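Local coordinates for DMATS type aromatic prenyltransferase (Micromonospora olivasterospora, PDB 6ZRX), which probably transfers a dimethylallyl group from dimethylallyl diphosphate to the indole ring of tryptophan, acting as a 6-dimethylallyltryptophan synthase, at residues Val61-Ala66 and Leu75-Glu80; Trp132-Phe137 and Lys146-Pro151. All coordinates share one frame; numbering follows the deposited sequence. Where two conformers were deposited one is given.

Contact 1: Val61-Ala66 and Leu75-Glu80; sequences VEFSIA and LRILGE. With 6C7 (S-(3-methylbut-2-en-1-yl) trihydrogen thiodiphosphate), chain E; TRP (tryptophan), chain F.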
loop_
_atom_site.group_PDB
_atom_site.type_symbol
_atom_site.label_atom_id
_atom_site.label_comp_id
_atom_site.label_asym_id
_atom_site.label_seq_id
_atom_site.Cartn_x
_atom_site.Cartn_y
_atom_site.Cartn_z
ATOM N N VAL A 61 -4.447 -10.283 -2.017
ATOM C CA VAL A 61 -3.237 -9.918 -1.227
ATOM C C VAL A 61 -2.135 -9.460 -2.175
ATOM O O VAL A 61 -2.137 -9.862 -3.360
ATOM C CB VAL A 61 -2.727 -11.050 -0.326
ATOM C CG1 VAL A 61 -3.807 -11.597 0.595
ATOM C CG2 VAL A 61 -2.059 -12.155 -1.114
ATOM N N GLU A 62 -1.225 -8.665 -1.638
ATOM C CA GLU A 62 0.005 -8.212 -2.305
ATOM C C GLU A 62 1.109 -8.219 -1.252
ATOM O O GLU A 62 0.846 -7.778 -0.110
ATOM C CB GLU A 62 -0.164 -6.811 -2.892
ATOM C CG GLU A 62 1.072 -6.314 -3.607
ATOM C CD GLU A 62 0.903 -4.924 -4.187
ATOM O OE1 GLU A 62 0.581 -4.824 -5.375
ATOM O OE2 GLU A 62 1.036 -3.962 -3.423
ATOM N N PHE A 63 2.293 -8.691 -1.611
ATOM C CA PHE A 63 3.479 -8.684 -0.720
ATOM C C PHE A 63 4.289 -7.411 -0.950
ATOM O O PHE A 63 4.230 -6.822 -2.026
ATOM C CB PHE A 63 4.345 -9.912 -0.966
ATOM C CG PHE A 63 3.622 -11.216 -0.750
ATOM C CD1 PHE A 63 3.312 -11.651 0.527
ATOM C CD2 PHE A 63 3.222 -11.988 -1.827
ATOM C CE1 PHE A 63 2.648 -12.855 0.726
ATOM C CE2 PHE A 63 2.572 -13.193 -1.631
ATOM C CZ PHE A 63 2.272 -13.622 -0.357
ATOM N N SER A 64 5.049 -6.997 0.052
ATOM C CA SER A 64 6.043 -5.916 -0.111
ATOM C C SER A 64 7.216 -6.162 0.828
ATOM O O SER A 64 7.027 -6.773 1.885
ATOM C CB SER A 64 5.435 -4.536 0.065
ATOM O OG SER A 64 4.777 -4.410 1.305
ATOM N N ILE A 65 8.384 -5.715 0.410
ATOM C CA ILE A 65 9.621 -5.715 1.226
ATOM C C ILE A 65 10.096 -4.265 1.338
ATOM O O ILE A 65 10.351 -3.637 0.298
ATOM C CB ILE A 65 10.683 -6.668 0.640
ATOM C CG1 ILE A 65 11.996 -6.582 1.424
ATOM C CG2 ILE A 65 10.894 -6.445 -0.844
ATOM C CD1 ILE A 65 12.857 -7.829 1.305
ATOM N N ALA A 66 10.127 -3.743 2.556
ATOM C CA ALA A 66 10.573 -2.371 2.867
ATOM C C ALA A 66 12.016 -2.451 3.345
ATOM O O ALA A 66 12.250 -3.083 4.372
ATOM C CB ALA A 66 9.671 -1.746 3.902
ATOM N N LEU A 75 8.803 -7.196 6.022
ATOM C CA LEU A 75 7.858 -7.922 5.133
ATOM C C LEU A 75 6.438 -7.468 5.482
ATOM O O LEU A 75 6.123 -7.455 6.670
ATOM C CB LEU A 75 8.040 -9.430 5.351
ATOM C CG LEU A 75 7.087 -10.353 4.590
ATOM C CD1 LEU A 75 7.269 -10.210 3.089
ATOM C CD2 LEU A 75 7.291 -11.801 5.014
ATOM N N ARG A 76 5.635 -7.116 4.477
ATOM C CA ARG A 76 4.233 -6.730 4.714
ATOM C C ARG A 76 3.330 -7.469 3.731
ATOM O O ARG A 76 3.794 -7.831 2.622
ATOM C CB ARG A 76 4.045 -5.220 4.626
ATOM C CG ARG A 76 5.030 -4.415 5.471
ATOM C CD ARG A 76 6.282 -4.020 4.698
ATOM N NE ARG A 76 5.842 -3.287 3.535
ATOM C CZ ARG A 76 5.482 -2.011 3.525
ATOM N NH1 ARG A 76 5.589 -1.271 4.623
ATOM N NH2 ARG A 76 5.028 -1.471 2.406
ATOM N N ILE A 77 2.096 -7.706 4.158
ATOM C CA ILE A 77 0.999 -8.233 3.314
ATOM C C ILE A 77 -0.116 -7.200 3.353
ATOM O O ILE A 77 -0.575 -6.911 4.447
ATOM C CB ILE A 77 0.498 -9.601 3.816
ATOM C CG1 ILE A 77 1.627 -10.628 3.916
ATOM C CG2 ILE A 77 -0.652 -10.088 2.939
ATOM C CD1 ILE A 77 1.263 -11.853 4.693
ATOM N N LEU A 78 -0.534 -6.698 2.195
ATOM C CA LEU A 78 -1.771 -5.909 2.022
ATOM C C LEU A 78 -2.877 -6.860 1.590
ATOM O O LEU A 78 -2.615 -7.709 0.729
ATOM C CB LEU A 78 -1.543 -4.833 0.956
ATOM C CG LEU A 78 -2.785 -4.041 0.548
ATOM C CD1 LEU A 78 -3.192 -3.081 1.645
ATOM C CD2 LEU A 78 -2.555 -3.299 -0.753
ATOM N N GLY A 79 -4.072 -6.747 2.149
ATOM C CA GLY A 79 -5.163 -7.576 1.620
ATOM C C GLY A 79 -6.498 -7.309 2.235
ATOM O O GLY A 79 -6.626 -6.367 3.024
ATOM N N GLU A 80 -7.478 -8.126 1.845
ATOM C CA GLU A 80 -8.854 -8.060 2.362
ATOM C C GLU A 80 -9.421 -9.473 2.497
ATOM O O GLU A 80 -8.950 -10.402 1.781
ATOM C CB GLU A 80 -9.722 -7.175 1.471
ATOM C CG GLU A 80 -9.882 -7.677 0.048
ATOM C CD GLU A 80 -10.767 -6.791 -0.798
ATOM O OE1 GLU A 80 -11.535 -6.037 -0.211
ATOM O OE2 GLU A 80 -10.668 -6.853 -2.050
HETATM O O4 6C7 E . 4.943 3.137 3.402
HETATM P P1 6C7 E . 4.180 2.194 4.311
HETATM O O6 6C7 E . 5.074 1.460 5.278
HETATM O O5 6C7 E . 3.006 2.857 5.011
HETATM O O2 6C7 E . 3.592 1.097 3.300
HETATM P P3 6C7 E . 2.144 0.675 2.781
HETATM O O8 6C7 E . 2.347 -0.466 1.835
HETATM O O7 6C7 E . 1.311 0.406 3.991
HETATM S S9 6C7 E . 1.328 2.215 1.688
HETATM C C10 6C7 E . 1.126 1.548 0.008
HETATM C C11 6C7 E . -0.138 0.774 -0.130
HETATM C C12 6C7 E . -1.334 1.272 -0.430
HETATM C C13 6C7 E . -1.614 2.741 -0.587
HETATM C C14 6C7 E . -2.537 0.402 -0.636
HETATM N N TRP F . -3.567 -2.452 -6.910
HETATM C CA TRP F . -4.075 -1.094 -6.504
HETATM C C TRP F . -3.374 -0.016 -7.328
HETATM O O TRP F . -3.825 1.133 -7.310
HETATM C CB TRP F . -3.895 -0.861 -5.000
HETATM C CG TRP F . -2.471 -0.888 -4.533
HETATM C CD1 TRP F . -1.742 -1.989 -4.184
HETATM C CD2 TRP F . -1.598 0.244 -4.353
HETATM N NE1 TRP F . -0.480 -1.624 -3.812
HETATM C CE2 TRP F . -0.360 -0.262 -3.902
HETATM C CE3 TRP F . -1.731 1.621 -4.545
HETATM C CZ2 TRP F . 0.726 0.564 -3.627
HETATM C CZ3 TRP F . -0.658 2.438 -4.265
HETATM C CH2 TRP F . 0.552 1.914 -3.815
HETATM O OXT TRP F . -2.356 -0.294 -8.004
HETATM O O HOH W 1 2.293 -5.339 1.107
#
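Val61-Ala66 and Leu75-Gly79 run antiparallel, their axes 158° apart and 4.5 Å distant at closest approach. Glu62 pairs with Leu78 and Ser64 with Arg76 as hydrogen-bonded pairs, each through two N-H...O=C bonds; Phe63 with Ile77 and Val61 with Gly79 are non-hydrogen-bonded. Leu78 O also receives the CA-H of Val61. On the face of Glu62, Ser64, Arg76 and Leu78, the strands meet the bound tryptophan and the thiodiphosphate analogue 6C7. Glu62 is extended, CG anti to the backbone N (chi1 -179°), which carries its carboxylate out to the indole: TRP NE1 donates to Glu62 OE2 at 2.8 Å. Arg76 bends at chi2 and chi3, and its guanidinium edge spans two partners. NE donates to Ser64 OG at 2.7 Å, the oxygen standing 15° out of the guanidinium plane, while NH1 reaches 6C7 O6 at 2.9 Å and NH2 the bridging O2 at 3.1 Å. Ser64 is thus placed to orient the arginine that grips the thiodiphosphate. Ala66 CB lies over one guanidinium face. Leu78 CD2 touches both 6C7 C14, at 3.7 Å, and the indole CD1. On the other face, Phe63 and Ile77 lie side by side, CD1 to CG1 3.9 Å. There Val61, Phe63 and Leu75 pack on helix 6-21, whereas strand 340-346 bonds to the far edge of Val61-Ala66.

Contact 2: Trp132-Phe137 and Lys146-Pro151; sequences WCSLVF and KVYLNP. With 6C7 (S-(3-methylbut-2-en-1-yl) trihydrogen thiodiphosphate), chain E.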
loop_
_atom_site.group_PDB
_atom_site.type_symbol
_atom_site.label_atom_id
_atom_site.label_comp_id
_atom_site.label_asym_id
_atom_site.label_seq_id
_atom_site.Cartn_x
_atom_site.Cartn_y
_atom_site.Cartn_z
ATOM N N TRP A 132 -9.288 -2.086 3.791
ATOM C CA TRP A 132 -8.202 -3.082 3.616
ATOM C C TRP A 132 -7.358 -3.063 4.878
ATOM O O TRP A 132 -7.523 -2.147 5.683
ATOM C CB TRP A 132 -7.339 -2.790 2.380
ATOM C CG TRP A 132 -8.042 -2.940 1.065
ATOM C CD1 TRP A 132 -9.225 -3.575 0.827
ATOM C CD2 TRP A 132 -7.560 -2.500 -0.219
ATOM N NE1 TRP A 132 -9.533 -3.528 -0.507
ATOM C CE2 TRP A 132 -8.532 -2.871 -1.176
ATOM C CE3 TRP A 132 -6.428 -1.793 -0.647
ATOM C CZ2 TRP A 132 -8.394 -2.573 -2.528
ATOM C CZ3 TRP A 132 -6.300 -1.494 -1.987
ATOM C CH2 TRP A 132 -7.265 -1.893 -2.914
ATOM N N CYS A 133 -6.468 -4.015 5.030
ATOM C CA CYS A 133 -5.468 -3.953 6.107
ATOM C C CYS A 133 -4.111 -4.419 5.615
ATOM O O CYS A 133 -4.024 -5.031 4.524
ATOM C CB CYS A 133 -5.911 -4.778 7.285
ATOM S SG CYS A 133 -5.987 -6.528 6.885
ATOM N N SER A 134 -3.093 -4.085 6.389
ATOM C CA SER A 134 -1.698 -4.502 6.183
ATOM C C SER A 134 -1.247 -5.249 7.429
ATOM O O SER A 134 -1.546 -4.764 8.538
ATOM C CB SER A 134 -0.810 -3.320 5.881
ATOM O OG SER A 134 0.552 -3.707 5.791
ATOM N N LEU A 135 -0.627 -6.405 7.227
ATOM C CA LEU A 135 0.094 -7.202 8.246
ATOM C C LEU A 135 1.569 -6.854 8.107
ATOM O O LEU A 135 2.097 -7.001 6.985
ATOM C CB LEU A 135 -0.151 -8.690 7.991
ATOM C CG LEU A 135 -1.615 -9.112 7.909
ATOM C CD1 LEU A 135 -1.737 -10.549 7.434
ATOM C CD2 LEU A 135 -2.308 -8.938 9.245
ATOM N N VAL A 136 2.189 -6.349 9.168
ATOM C CA VAL A 136 3.569 -5.798 9.115
ATOM C C VAL A 136 4.467 -6.658 10.005
ATOM O O VAL A 136 4.191 -6.754 11.212
ATOM C CB VAL A 136 3.593 -4.310 9.512
ATOM C CG1 VAL A 136 5.005 -3.737 9.464
ATOM C CG2 VAL A 136 2.651 -3.482 8.645
ATOM N N PHE A 137 5.508 -7.246 9.403
ATOM C CA PHE A 137 6.436 -8.218 10.024
ATOM C C PHE A 137 7.840 -7.618 10.041
ATOM O O PHE A 137 8.620 -7.876 9.119
ATOM C CB PHE A 137 6.407 -9.550 9.279
ATOM C CG PHE A 137 5.031 -10.138 9.122
ATOM C CD1 PHE A 137 4.292 -10.519 10.231
ATOM C CD2 PHE A 137 4.471 -10.311 7.865
ATOM C CE1 PHE A 137 3.027 -11.068 10.085
ATOM C CE2 PHE A 137 3.203 -10.860 7.723
ATOM C CZ PHE A 137 2.480 -11.225 8.833
ATOM N N LYS A 146 -2.249 -2.426 10.330
ATOM C CA LYS A 146 -2.600 -1.114 9.768
ATOM C C LYS A 146 -3.939 -1.264 9.047
ATOM O O LYS A 146 -4.163 -2.304 8.437
ATOM C CB LYS A 146 -1.459 -0.657 8.863
ATOM C CG LYS A 146 -1.675 0.629 8.101
ATOM C CD LYS A 146 -0.491 0.946 7.205
ATOM C CE LYS A 146 -0.584 2.298 6.543
ATOM N NZ LYS A 146 0.615 2.573 5.717
ATOM N N VAL A 147 -4.790 -0.262 9.138
ATOM C CA VAL A 147 -6.124 -0.260 8.484
ATOM C C VAL A 147 -6.114 0.812 7.413
ATOM O O VAL A 147 -5.703 1.930 7.725
ATOM C CB VAL A 147 -7.241 -0.026 9.511
ATOM C CG1 VAL A 147 -8.604 0.049 8.856
ATOM C CG2 VAL A 147 -7.217 -1.090 10.583
ATOM N N TYR A 148 -6.573 0.491 6.209
ATOM C CA TYR A 148 -6.745 1.472 5.114
ATOM C C TYR A 148 -8.234 1.672 4.885
ATOM O O TYR A 148 -8.919 0.687 4.580
ATOM C CB TYR A 148 -6.117 1.019 3.804
ATOM C CG TYR A 148 -4.684 0.593 3.871
ATOM C CD1 TYR A 148 -4.361 -0.685 4.287
ATOM C CD2 TYR A 148 -3.661 1.426 3.444
ATOM C CE1 TYR A 148 -3.054 -1.119 4.322
ATOM C CE2 TYR A 148 -2.337 1.012 3.483
ATOM C CZ TYR A 148 -2.036 -0.275 3.914
ATOM O OH TYR A 148 -0.754 -0.736 3.946
ATOM N N LEU A 149 -8.713 2.887 5.085
ATOM C CA LEU A 149 -10.129 3.261 4.876
ATOM C C LEU A 149 -10.252 4.037 3.561
ATOM O O LEU A 149 -9.280 4.726 3.175
ATOM C CB LEU A 149 -10.610 4.075 6.080
ATOM C CG LEU A 149 -10.652 3.307 7.402
ATOM C CD1 LEU A 149 -10.998 4.225 8.557
ATOM C CD2 LEU A 149 -11.641 2.153 7.337
ATOM N N ASN A 150 -11.391 3.884 2.885
ATOM C CA ASN A 150 -11.694 4.537 1.587
ATOM C C ASN A 150 -12.366 5.877 1.872
ATOM O O ASN A 150 -13.521 5.901 2.310
ATOM C CB ASN A 150 -12.567 3.640 0.702
ATOM C CG ASN A 150 -12.796 4.223 -0.677
ATOM O OD1 ASN A 150 -12.267 5.275 -1.000
ATOM N ND2 ASN A 150 -13.573 3.535 -1.498
ATOM N N PRO A 151 -11.686 7.028 1.643
ATOM C CA PRO A 151 -12.309 8.337 1.837
ATOM C C PRO A 151 -13.474 8.608 0.867
ATOM O O PRO A 151 -14.272 9.477 1.160
ATOM C CB PRO A 151 -11.168 9.339 1.577
ATOM C CG PRO A 151 -9.903 8.513 1.694
ATOM C CD PRO A 151 -10.290 7.143 1.196
HETATM O O4 6C7 E . 4.943 3.137 3.402
HETATM P P1 6C7 E . 4.180 2.194 4.311
HETATM O O6 6C7 E . 5.074 1.460 5.278
HETATM O O5 6C7 E . 3.006 2.857 5.011
HETATM O O2 6C7 E . 3.592 1.097 3.300
HETATM P P3 6C7 E . 2.144 0.675 2.781
HETATM O O8 6C7 E . 2.347 -0.466 1.835
HETATM O O7 6C7 E . 1.311 0.406 3.991
HETATM S S9 6C7 E . 1.328 2.215 1.688
HETATM C C10 6C7 E . 1.126 1.548 0.008
HETATM C C11 6C7 E . -0.138 0.774 -0.130
HETATM C C12 6C7 E . -1.334 1.272 -0.430
HETATM C C13 6C7 E . -1.614 2.741 -0.587
HETATM C C14 6C7 E . -2.537 0.402 -0.636
#
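The ring of Tyr148 lies edge-on against the backbone of Trp132-Ser134, and this is where the contact is tight. CD1 meets Trp132 CB, while CE1 comes within 3.5 Å of Ser134 CB; Trp132 C and Cys133 CA also lie near the ring plane. Tyr148 CG stands anti to the carbonyl carbon (chi1 -52°), and the ring extends along the paired strand with its hydroxyl beside Ser134. Lys146 CG sits over the rim of one ring face. Along the backbone, Trp132 and Tyr148 form a hydrogen-bonded antiparallel pair, as do Ser134 and Lys146. The bond from Tyr148 N to Trp132 O is straight at the hydrogen (172°), although the donor stands above the carbonyl plane. Between these pairs lies the non-hydrogen-bonded pair Cys133-Val147, where Cys133 CB comes to 3.2 Å from Lys146 O. The hairpin is one of those that build the antiparallel barrel of the ABBA fold, with helices outside and the ligand pocket within. Trp132, Ser134, Lys146 and Tyr148 point inward; Cys133 and Leu135 pack outward on helix 26-36. The extended Lys146 chain leads NZ away from the partner strand to donate to 6C7 O7 at 2.9 Å, with Tyr213 OH as a second partner. Tyr148 OH donates to the same oxygen, which lies at the ring edge; the modelled OH-O7 separation of 2.4 Å is unusually short and its exact value doubtful. If that distance is taken at face value, two donors meet at one oxygen of the phosphate that carries the sulfur. Both ends are looser: the side chains of Leu135, Val136 and Phe137 do not touch Lys146-Pro151, and Leu149-Pro151 do not touch Trp132-Phe137; Val136 is partly exposed and its backbone bonds to Glu144.

Overall arrangement
Contacts 1 and 2 are successive hairpins of one barrel wall, their centres 10 Å apart. Strands 74-79 and 131-137 join them: Leu75 O lies 2.8 Å from Phe137 N, and Ile77 O is equally close to Leu135 N, both probable hydrogen bonds. Inside the barrel, Leu78 CD1 packs 3.3 Å from Tyr148 CE1, bringing the two pocket linings together. Both hold 6C7: Arg76 of contact 1 bonds to O6 and the bridging O2, Lys146 and Tyr148 of contact 2 to O7, and Lys211 adds another donor. Bound tryptophan is hydrogen-bonded through its indole N-H to Glu62 in contact 1, while the nearest atoms of the Trp132 side chain are about 4 Å from it.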